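PDB 4CY9: DPSA from Streptomyces coelicolor, which probably oxidises and stores iron in a twelve-subunit ferritin-like shell and, as a Dps-family protein, is likely to bind DNA. Local coordinates for residues 60-63 against 64-67. Numbering follows the deposited sequence.
Sequences QVDQ and VRDM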
loop_
_atom_site.group_PDB
_atom_site.type_symbol
_atom_site.label_atom_id
_atom_site.label_comp_id
_atom_site.label_asym_id
_atom_site.label_seq_id
_atom_site.Cartn_x
_atom_site.Cartn_y
_atom_site.Cartn_z
ATOM N N GLN A 60 -8.942 -16.955 11.272
ATOM C CA GLN A 60 -9.826 -18.053 10.936
ATOM C C GLN A 60 -11.300 -17.562 10.889
ATOM O O GLN A 60 -12.051 -18.017 10.028
ATOM C CB GLN A 60 -9.661 -19.129 11.999
ATOM C CG GLN A 60 -10.621 -20.269 11.756
ATOM C CD GLN A 60 -10.319 -21.142 10.475
ATOM O OE1 GLN A 60 -9.436 -20.804 9.553
ATOM N NE2 GLN A 60 -11.000 -22.226 10.381
ATOM N N VAL A 61 -11.668 -16.589 11.739
ATOM C CA VAL A 61 -13.026 -15.991 11.668
ATOM C C VAL A 61 -13.216 -15.432 10.267
ATOM O O VAL A 61 -14.221 -15.639 9.573
ATOM C CB VAL A 61 -13.200 -14.830 12.693
ATOM C CG1 VAL A 61 -14.527 -14.074 12.413
ATOM C CG2 VAL A 61 -13.293 -15.468 14.100
ATOM N N ASP A 62 -12.190 -14.690 9.816
ATOM C CA ASP A 62 -12.311 -14.048 8.505
ATOM C C ASP A 62 -12.373 -15.078 7.376
ATOM O O ASP A 62 -13.177 -14.920 6.460
ATOM C CB ASP A 62 -11.049 -13.154 8.185
ATOM C CG ASP A 62 -10.917 -11.941 9.166
ATOM O OD1 ASP A 62 -11.915 -11.555 9.785
ATOM O OD2 ASP A 62 -9.732 -11.462 9.274
ATOM N N GLN A 63 -11.558 -16.123 7.485
ATOM C CA GLN A 63 -11.510 -17.174 6.453
ATOM C C GLN A 63 -12.855 -17.936 6.408
ATOM O O GLN A 63 -13.398 -18.279 5.288
ATOM C CB GLN A 63 -10.349 -18.184 6.734
ATOM C CG GLN A 63 -10.316 -19.172 5.574
ATOM C CD GLN A 63 -8.964 -19.644 4.881
ATOM O OE1 GLN A 63 -7.803 -19.455 5.312
ATOM N NE2 GLN A 63 -9.178 -20.309 3.771
ATOM N N VAL A 64 -13.403 -18.237 7.586
ATOM C CA VAL A 64 -14.696 -18.970 7.621
ATOM C C VAL A 64 -15.859 -18.104 7.124
ATOM O O VAL A 64 -16.770 -18.605 6.427
ATOM C CB VAL A 64 -14.966 -19.505 9.083
ATOM C CG1 VAL A 64 -16.385 -20.154 9.213
ATOM C CG2 VAL A 64 -13.875 -20.595 9.433
ATOM N N ARG A 65 -15.831 -16.814 7.450
ATOM C CA ARG A 65 -16.891 -15.945 6.855
ATOM C C ARG A 65 -16.760 -15.934 5.304
ATOM O O ARG A 65 -17.823 -15.921 4.619
ATOM C CB ARG A 65 -16.745 -14.452 7.375
ATOM C CG ARG A 65 -17.226 -14.415 8.860
ATOM C CD ARG A 65 -16.696 -13.051 9.476
ATOM N NE ARG A 65 -17.324 -12.892 10.826
ATOM C CZ ARG A 65 -17.025 -11.827 11.631
ATOM N NH1 ARG A 65 -16.031 -10.960 11.247
ATOM N NH2 ARG A 65 -17.701 -11.719 12.738
ATOM N N ASP A 66 -15.547 -15.933 4.769
ATOM C CA ASP A 66 -15.350 -15.974 3.326
ATOM C C ASP A 66 -15.911 -17.321 2.761
ATOM O O ASP A 66 -16.542 -17.355 1.686
ATOM C CB ASP A 66 -13.858 -15.860 2.932
ATOM C CG ASP A 66 -13.285 -14.413 3.048
ATOM O OD1 ASP A 66 -14.066 -13.504 3.150
ATOM O OD2 ASP A 66 -12.018 -14.302 2.985
ATOM N N MET A 67 -15.599 -18.432 3.447
ATOM C CA MET A 67 -16.137 -19.774 3.018
ATOM C C MET A 67 -17.687 -19.718 2.994
ATOM O O MET A 67 -18.266 -20.183 1.985
ATOM C CB MET A 67 -15.737 -20.881 4.072
ATOM C CG MET A 67 -14.182 -21.118 3.961
ATOM S SD MET A 67 -13.969 -22.448 5.223
ATOM C CE MET A 67 -12.187 -22.254 5.367
HETATM O O HOH W 1 -14.314 -10.880 8.958
HETATM O O HOH W 2 -14.312 -12.197 5.811
#
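R65 runs back along the helix beside V61, the two side chains pointing the same way, and lays its guanidinium under the valine's methyl. CG1 of V61 sits over the centre of that flat group, 3.3 Å above its plane and 3.4 Å from R65 CZ, a purely apolar cover for one face. The arginine chain is extended from CG to NE (chi2 164°, chi3 171°), which sets the guanidinium beneath V61 CG1, with NH1 on the side of D62. There the charges do not meet: D62 OD1 stays 4.4 Å from R65 NH1, too far for a salt bridge. Water 1 joins them instead, lying in the guanidinium plane at its edge, accepting from R65 NH1 and donating to D62 OD1 at 2.6 Å. These residues belong to helix 50-77 of the ferritin-like helical bundle, and i to i+4 backbone bonds tie one turn to the next, among them V64 N to Q60 O at 2.8 Å. R65 also packs on H35 and K39 of helix 14-44 and on R65 of a neighbouring subunit, placing this side of the helix at a contact between chains. Elsewhere round the helix, Q60 bends at chi2 (69°), bringing its amide across the side of V64, with NE2 3.4 Å from V64 CG2; the same nitrogen is hydrogen-bonded to Y116. M67 crosses Q63 at a slant, its terminal CE 3.6 Å from Q63 CG, while its side chain also touches D147 and L148 of helix 135-158. On the exposed flank a second water donates to both D62 O and D66 OD1, so the D62 carbonyl receives this water as well as the 3.1 Å bond from D66 N.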